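Local structure of aromatic-amino-acid transaminase TyrB (Burkholderia cenocepacia K56-2Valvano, 4WD2) at residues R325-L337 against M383-A397. The protein probably transfers amino groups between aromatic amino acids and 2-oxo acids, using pyridoxal 5'-phosphate carried on a lysine. Numbering follows the deposited sequence.
Sequences RIARMRQSIHDGL and MCVAGLNDSNVGIVA
Ile333 of helix 309-338 pushes its CD1 against Val396 CG1 at 3.6 Å, while Leu388 CD1 and Met383 CE meet the same methyl. The branch gets there because CG1 lies anti to the backbone N (chi1 -164°), which sends the chain down between strand 382-384 and helix 393-405. Further along, the backbones come closest at Gly336, whose CA lies 3.8 Å from Ala397 CB; the axes of 325-337 and 393-397 cross at -44°, with 8.7 Å at closest approach. Toward the other end, Met329 slides past Leu388 in the opposite direction, and the bends in its chain lay SD 3.6 Å from Asn389 CA.

Polar groups fasten the turn that links strand to helix. Arg325 NH2 gives Leu388 O a 2.7 Å hydrogen bond, in both the carbonyl and guanidinium planes, and NE is held by Tyr44. On the solvent-exposed side, one of two conformers of Arg328 forms a less certain salt bridge from NH1 to Asp390 OD1 (3.0 Å), the two planar groups standing perpendicular. Val385 CG2 rests over one face of the Arg330 guanidinium, whose nitrogens bond to Thr357 and to the carbonyls of Tyr349, Gly354 and Phe356. Behind the turn, Asn392 positions the loop, taking a bond from Asn389 N and giving one to Gly387 O.

Such helix-on-helix packing, with a two-stranded antiparallel sheet (356-358 and 382-384) alongside, belongs to the small domain of fold-type I aminotransferases.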
ATOM      1  N   ARG A 325       8.527  22.573 -21.061  1.00 11.03           N
ATOM      2  CA  ARG A 325       7.473  23.544 -20.757  1.00 10.35           C
ATOM      3  C   ARG A 325       7.745  24.244 -19.427  1.00  8.83           C
ATOM      4  O   ARG A 325       7.586  25.454 -19.322  1.00 10.01           O
ATOM      5  CB  ARG A 325       6.089  22.887 -20.728  1.00 10.69           C
ATOM      6  CG  ARG A 325       4.940  23.894 -20.926  1.00 10.64           C
ATOM      7  CD  ARG A 325       3.570  23.316 -20.570  1.00 11.44           C
ATOM      8  NE  ARG A 325       3.413  23.142 -19.131  1.00 12.45           N
ATOM      9  CZ  ARG A 325       3.088  24.118 -18.288  1.00 11.41           C
ATOM     10  NH1 ARG A 325       2.972  23.856 -16.992  1.00  9.44           N
ATOM     11  NH2 ARG A 325       2.880  25.353 -18.741  1.00 11.14           N
ATOM     12  N   ILE A 326       8.157  23.485 -18.415  1.00  8.88           N
ATOM     13  CA  ILE A 326       8.544  24.076 -17.135  1.00  8.56           C
ATOM     14  C   ILE A 326       9.709  25.058 -17.328  1.00 10.22           C
ATOM     15  O   ILE A 326       9.688  26.167 -16.787  1.00 10.92           O
ATOM     16  CB  ILE A 326       8.937  22.992 -16.096  1.00 13.72           C
ATOM     17  CG1 ILE A 326       7.718  22.143 -15.718  1.00 13.86           C
ATOM     18  CG2 ILE A 326       9.529  23.630 -14.839  1.00 12.93           C
ATOM     19  CD1 ILE A 326       8.026  21.018 -14.761  1.00 15.08           C
ATOM     20  N   ALA A 327      10.714  24.660 -18.108  1.00  9.67           N
ATOM     21  CA  ALA A 327      11.863  25.529 -18.343  1.00 10.35           C
ATOM     22  C   ALA A 327      11.446  26.814 -19.054  1.00  9.29           C
ATOM     23  O   ALA A 327      11.958  27.892 -18.763  1.00  9.20           O
ATOM     24  CB  ALA A 327      12.929  24.794 -19.134  1.00 10.20           C
ATOM     25  N   ARG A 328      10.492  26.701 -19.973  1.00  9.96           N
ATOM     26  CA  ARG A 328       9.950  27.869 -20.660  0.68 10.53           C
ATOM     27  C   ARG A 328       9.241  28.801 -19.680  1.00  9.95           C
ATOM     28  O   ARG A 328       9.365  30.021 -19.760  1.00 10.90           O
ATOM     29  CB  ARG A 328       8.986  27.452 -21.768  0.68 11.39           C
ATOM     30  CG  ARG A 328       8.423  28.626 -22.538  0.68 13.12           C
ATOM     31  CD  ARG A 328       7.571  28.202 -23.719  0.68 13.90           C
ATOM     32  NE  ARG A 328       6.979  29.371 -24.363  0.68 15.31           N
ATOM     33  CZ  ARG A 328       5.740  29.797 -24.145  0.68 16.83           C
ATOM     34  NH1 ARG A 328       4.952  29.139 -23.313  0.68 16.88           N
ATOM     35  NH2 ARG A 328       5.286  30.876 -24.765  0.68 18.02           N
ATOM     36  N   MET A 329       8.505  28.222 -18.737  1.00  9.06           N
ATOM     37  CA  MET A 329       7.812  29.034 -17.737  1.00  9.66           C
ATOM     38  C   MET A 329       8.808  29.708 -16.796  1.00 10.30           C
ATOM     39  O   MET A 329       8.601  30.845 -16.373  1.00 12.86           O
ATOM     40  CB  MET A 329       6.815  28.190 -16.936  1.00  9.45           C
ATOM     41  CG  MET A 329       5.597  27.738 -17.742  1.00  9.60           C
ATOM     42  SD  MET A 329       4.605  29.106 -18.383  1.00 16.12           S
ATOM     43  CE  MET A 329       5.217  29.269 -20.066  1.00 16.06           C
ATOM     44  N   ARG A 330       9.887  29.009 -16.465  1.00  9.89           N
ATOM     45  CA  ARG A 330      10.928  29.605 -15.634  1.00 10.64           C
ATOM     46  C   ARG A 330      11.507  30.836 -16.326  1.00 10.57           C
ATOM     47  O   ARG A 330      11.656  31.890 -15.712  1.00 10.48           O
ATOM     48  CB  ARG A 330      12.031  28.587 -15.325  1.00 10.37           C
ATOM     49  CG  ARG A 330      11.614  27.516 -14.319  1.00 10.43           C
ATOM     50  CD  ARG A 330      12.789  26.624 -13.929  1.00  9.87           C
ATOM     51  NE  ARG A 330      12.419  25.670 -12.884  1.00 10.13           N
ATOM     52  CZ  ARG A 330      12.306  25.985 -11.597  1.00  9.30           C
ATOM     53  NH1 ARG A 330      12.533  27.230 -11.194  1.00  8.14           N
ATOM     54  NH2 ARG A 330      11.958  25.060 -10.715  1.00  9.70           N
ATOM     55  N   GLN A 331      11.815  30.702 -17.611  1.00  9.75           N
ATOM     56  CA  GLN A 331      12.359  31.820 -18.369  1.00 10.59           C
ATOM     57  C   GLN A 331      11.325  32.943 -18.522  1.00 10.58           C
ATOM     58  O   GLN A 331      11.670  34.117 -18.408  1.00  9.92           O
ATOM     59  CB  GLN A 331      12.856  31.351 -19.741  1.00 12.00           C
ATOM     60  CG  GLN A 331      13.725  32.378 -20.472  1.00 12.27           C
ATOM     61  CD  GLN A 331      15.083  32.582 -19.810  1.00 12.03           C
ATOM     62  OE1 GLN A 331      15.937  31.690 -19.833  1.00 12.54           O
ATOM     63  NE2 GLN A 331      15.283  33.750 -19.207  1.00 11.13           N
ATOM     64  N   SER A 332      10.059  32.579 -18.751  1.00 11.90           N
ATOM     65  CA  SER A 332       8.991  33.562 -18.938  1.00 11.83           C
ATOM     66  C   SER A 332       8.745  34.385 -17.683  1.00 11.81           C
ATOM     67  O   SER A 332       8.589  35.603 -17.771  1.00 12.20           O
ATOM     68  CB  SER A 332       7.684  32.888 -19.368  1.00 11.52           C
ATOM     69  OG  SER A 332       7.827  32.227 -20.615  1.00 13.46           O
ATOM     70  N   ILE A 333       8.709  33.737 -16.520  1.00 11.90           N
ATOM     71  CA  ILE A 333       8.497  34.483 -15.282  1.00 13.46           C
ATOM     72  C   ILE A 333       9.747  35.311 -14.965  1.00 14.02           C
ATOM     73  O   ILE A 333       9.631  36.460 -14.547  1.00 14.39           O
ATOM     74  CB  ILE A 333       8.112  33.562 -14.078  1.00 16.18           C
ATOM     75  CG1 ILE A 333       7.533  34.401 -12.933  1.00 16.68           C
ATOM     76  CG2 ILE A 333       9.285  32.737 -13.583  1.00 15.51           C
ATOM     77  CD1 ILE A 333       6.909  33.578 -11.847  1.00 16.08           C
ATOM     78  N   HIS A 334      10.933  34.746 -15.205  1.00 13.63           N
ATOM     79  CA  HIS A 334      12.181  35.484 -15.029  1.00 13.50           C
ATOM     80  C   HIS A 334      12.163  36.791 -15.819  1.00 13.01           C
ATOM     81  O   HIS A 334      12.400  37.865 -15.266  1.00 10.69           O
ATOM     82  CB  HIS A 334      13.385  34.635 -15.461  1.00 14.75           C
ATOM     83  CG  HIS A 334      14.682  35.390 -15.487  1.00 15.20           C
ATOM     84  ND1 HIS A 334      15.064  36.176 -16.550  1.00 15.53           N
ATOM     85  CD2 HIS A 334      15.679  35.477 -14.574  1.00 15.25           C
ATOM     86  CE1 HIS A 334      16.241  36.721 -16.292  1.00 16.47           C
ATOM     87  NE2 HIS A 334      16.636  36.312 -15.101  1.00 16.08           N
ATOM     88  N   ASP A 335      11.876  36.694 -17.112  1.00 14.00           N
ATOM     89  CA  ASP A 335      11.864  37.864 -17.978  1.00 15.55           C
ATOM     90  C   ASP A 335      10.762  38.840 -17.576  1.00 14.60           C
ATOM     91  O   ASP A 335      10.940  40.051 -17.671  1.00 15.65           O
ATOM     92  CB  ASP A 335      11.693  37.454 -19.443  1.00 17.20           C
ATOM     93  CG  ASP A 335      12.857  36.629 -19.959  1.00 17.41           C
ATOM     94  OD1 ASP A 335      13.870  36.496 -19.243  1.00 15.94           O
ATOM     95  OD2 ASP A 335      12.749  36.104 -21.085  1.00 18.61           O
ATOM     96  N   GLY A 336       9.627  38.309 -17.131  1.00 13.28           N
ATOM     97  CA  GLY A 336       8.543  39.144 -16.644  1.00 14.10           C
ATOM     98  C   GLY A 336       8.910  39.942 -15.401  1.00 15.59           C
ATOM     99  O   GLY A 336       8.466  41.081 -15.231  1.00 15.90           O
ATOM    100  N   LEU A 337       9.712  39.338 -14.527  1.00 16.00           N
ATOM    101  CA  LEU A 337      10.166  39.980 -13.293  1.00 15.70           C
ATOM    102  C   LEU A 337      11.240  41.028 -13.555  1.00 19.27           C
ATOM    103  O   LEU A 337      11.379  41.984 -12.795  1.00 19.09           O
ATOM    104  CB  LEU A 337      10.713  38.934 -12.320  1.00 13.29           C
ATOM    105  CG  LEU A 337       9.681  38.005 -11.689  1.00 12.80           C
ATOM    106  CD1 LEU A 337      10.356  36.780 -11.091  1.00 11.88           C
ATOM    107  CD2 LEU A 337       8.889  38.762 -10.637  1.00 12.91           C
ATOM    108  N   MET A 383       6.668  28.010  -4.701  1.00 12.08           N
ATOM    109  CA  MET A 383       5.728  28.056  -5.811  1.00 12.81           C
ATOM    110  C   MET A 383       5.886  26.796  -6.662  1.00 11.68           C
ATOM    111  O   MET A 383       6.995  26.291  -6.842  1.00 11.03           O
ATOM    112  CB  MET A 383       5.910  29.331  -6.657  1.00 14.33           C
ATOM    113  CG  MET A 383       7.004  29.310  -7.715  1.00 17.70           C
ATOM    114  SD  MET A 383       6.658  30.399  -9.146  1.00 20.71           S
ATOM    115  CE  MET A 383       5.754  31.722  -8.369  1.00 16.12           C
ATOM    116  N   CYS A 384       4.767  26.262  -7.142  1.00 10.41           N
ATOM    117  CA  CYS A 384       4.826  25.200  -8.128  1.00 10.81           C
ATOM    118  C   CYS A 384       4.879  25.814  -9.518  1.00 10.76           C
ATOM    119  O   CYS A 384       3.867  26.298 -10.029  1.00  9.54           O
ATOM    120  CB  CYS A 384       3.628  24.257  -8.021  1.00 11.68           C
ATOM    121  SG  CYS A 384       3.745  22.896  -9.208  1.00 15.34           S
ATOM    122  N   VAL A 385       6.066  25.790 -10.118  1.00 12.61           N
ATOM    123  CA  VAL A 385       6.288  26.351 -11.446  1.00 12.99           C
ATOM    124  C   VAL A 385       5.395  25.687 -12.500  1.00 13.06           C
ATOM    125  O   VAL A 385       5.003  26.322 -13.478  1.00 12.98           O
ATOM    126  CB  VAL A 385       7.769  26.212 -11.858  1.00 13.41           C
ATOM    127  CG1 VAL A 385       8.048  26.971 -13.147  1.00 14.28           C
ATOM    128  CG2 VAL A 385       8.670  26.715 -10.741  1.00 12.79           C
ATOM    129  N   ALA A 386       5.059  24.416 -12.293  1.00 11.76           N
ATOM    130  CA  ALA A 386       4.207  23.694 -13.238  1.00 11.87           C
ATOM    131  C   ALA A 386       2.786  24.271 -13.285  1.00 12.51           C
ATOM    132  O   ALA A 386       2.031  24.008 -14.224  1.00 14.94           O
ATOM    133  CB  ALA A 386       4.167  22.213 -12.888  1.00 12.33           C
ATOM    134  N   GLY A 387       2.429  25.064 -12.279  1.00 10.81           N
ATOM    135  CA  GLY A 387       1.132  25.724 -12.252  1.00 11.17           C
ATOM    136  C   GLY A 387       1.051  26.928 -13.176  1.00 12.79           C
ATOM    137  O   GLY A 387      -0.025  27.497 -13.391  1.00 12.49           O
ATOM    138  N   LEU A 388       2.203  27.311 -13.723  1.00 13.16           N
ATOM    139  CA  LEU A 388       2.300  28.415 -14.671  1.00 12.19           C
ATOM    140  C   LEU A 388       2.009  27.973 -16.102  1.00 12.30           C
ATOM    141  O   LEU A 388       2.464  26.922 -16.542  1.00  9.64           O
ATOM    142  CB  LEU A 388       3.695  29.045 -14.608  1.00 11.56           C
ATOM    143  CG  LEU A 388       4.094  29.719 -13.295  1.00 11.22           C
ATOM    144  CD1 LEU A 388       5.579  30.038 -13.290  1.00 10.60           C
ATOM    145  CD2 LEU A 388       3.282  30.984 -13.101  1.00 12.31           C
ATOM    146  N   ASN A 389       1.257  28.791 -16.826  1.00 12.83           N
ATOM    147  CA  ASN A 389       1.032  28.577 -18.246  1.00 13.07           C
ATOM    148  C   ASN A 389       0.877  29.930 -18.918  1.00 12.99           C
ATOM    149  O   ASN A 389       0.994  30.961 -18.257  1.00 12.53           O
ATOM    150  CB  ASN A 389      -0.195  27.691 -18.485  1.00 13.48           C
ATOM    151  CG  ASN A 389      -1.412  28.155 -17.706  1.00 12.71           C
ATOM    152  OD1 ASN A 389      -1.886  29.270 -17.897  1.00 14.14           O
ATOM    153  ND2 ASN A 389      -1.926  27.301 -16.828  1.00 11.19           N
ATOM    154  N   ASP A 390       0.615  29.942 -20.221  1.00 14.57           N
ATOM    155  CA  ASP A 390       0.507  31.208 -20.939  1.00 15.41           C
ATOM    156  C   ASP A 390      -0.649  32.058 -20.424  1.00 14.88           C
ATOM    157  O   ASP A 390      -0.630  33.276 -20.558  1.00 13.70           O
ATOM    158  CB  ASP A 390       0.350  30.966 -22.440  1.00 17.12           C
ATOM    159  CG  ASP A 390       1.656  30.609 -23.108  1.00 20.19           C
ATOM    160  OD1 ASP A 390       2.717  31.058 -22.622  1.00 20.88           O
ATOM    161  OD2 ASP A 390       1.625  29.877 -24.115  1.00 21.86           O
ATOM    162  N   SER A 391      -1.649  31.418 -19.825  1.00 15.00           N
ATOM    163  CA  SER A 391      -2.810  32.153 -19.338  1.00 15.23           C
ATOM    164  C   SER A 391      -2.496  32.974 -18.085  1.00 15.73           C
ATOM    165  O   SER A 391      -3.190  33.950 -17.805  1.00 15.99           O
ATOM    166  CB  SER A 391      -3.973  31.204 -19.040  1.00 15.90           C
ATOM    167  OG  SER A 391      -3.844  30.640 -17.741  1.00 15.75           O
ATOM    168  N   ASN A 392      -1.458  32.600 -17.334  1.00 13.97           N
ATOM    169  CA  ASN A 392      -1.223  33.268 -16.053  1.00 14.20           C
ATOM    170  C   ASN A 392       0.205  33.740 -15.743  1.00 13.77           C
ATOM    171  O   ASN A 392       0.412  34.443 -14.752  1.00 14.92           O
ATOM    172  CB  ASN A 392      -1.691  32.353 -14.910  1.00 14.83           C
ATOM    173  CG  ASN A 392      -0.913  31.045 -14.835  1.00 14.60           C
ATOM    174  OD1 ASN A 392       0.266  30.974 -15.199  1.00 15.01           O
ATOM    175  ND2 ASN A 392      -1.575  29.998 -14.354  1.00 13.82           N
ATOM    176  N   VAL A 393       1.188  33.359 -16.555  1.00 13.31           N
ATOM    177  CA  VAL A 393       2.577  33.651 -16.204  1.00 13.86           C
ATOM    178  C   VAL A 393       2.849  35.165 -16.192  1.00 14.02           C
ATOM    179  O   VAL A 393       3.628  35.649 -15.374  1.00 13.73           O
ATOM    180  CB  VAL A 393       3.576  32.922 -17.149  1.00 14.91           C
ATOM    181  CG1 VAL A 393       3.477  33.437 -18.576  1.00 15.61           C
ATOM    182  CG2 VAL A 393       5.008  33.033 -16.618  1.00 14.29           C
ATOM    183  N   GLY A 394       2.187  35.913 -17.068  1.00 13.72           N
ATOM    184  CA  GLY A 394       2.305  37.358 -17.049  1.00 15.72           C
ATOM    185  C   GLY A 394       1.700  37.950 -15.787  1.00 16.83           C
ATOM    186  O   GLY A 394       2.285  38.842 -15.173  1.00 18.35           O
ATOM    187  N   ILE A 395       0.524  37.449 -15.410  1.00 16.65           N
ATOM    188  CA  ILE A 395      -0.184  37.879 -14.206  1.00 16.29           C
ATOM    189  C   ILE A 395       0.672  37.640 -12.966  1.00 15.03           C
ATOM    190  O   ILE A 395       0.796  38.503 -12.101  1.00 14.57           O
ATOM    191  CB  ILE A 395      -1.532  37.136 -14.067  1.00 16.67           C
ATOM    192  CG1 ILE A 395      -2.547  37.681 -15.075  1.00 16.91           C
ATOM    193  CG2 ILE A 395      -2.077  37.237 -12.646  1.00 17.59           C
ATOM    194  CD1 ILE A 395      -3.838  36.891 -15.122  1.00 17.89           C
ATOM    195  N   VAL A 396       1.285  36.465 -12.902  1.00 13.49           N
ATOM    196  CA  VAL A 396       2.140  36.103 -11.781  1.00 12.83           C
ATOM    197  C   VAL A 396       3.408  36.961 -11.701  1.00 13.58           C
ATOM    198  O   VAL A 396       3.746  37.477 -10.636  1.00 13.71           O
ATOM    199  CB  VAL A 396       2.543  34.625 -11.860  1.00 12.05           C
ATOM    200  CG1 VAL A 396       3.561  34.291 -10.774  1.00 11.89           C
ATOM    201  CG2 VAL A 396       1.307  33.747 -11.741  1.00 12.38           C
ATOM    202  N   ALA A 397       4.114  37.102 -12.821  1.00 13.72           N
ATOM    203  CA  ALA A 397       5.352  37.882 -12.844  1.00 14.14           C
ATOM    204  C   ALA A 397       5.092  39.337 -12.442  1.00 15.05           C
ATOM    205  O   ALA A 397       5.895  39.955 -11.749  1.00 14.95           O
ATOM    206  CB  ALA A 397       5.988  37.819 -14.215  1.00 13.23           C
TER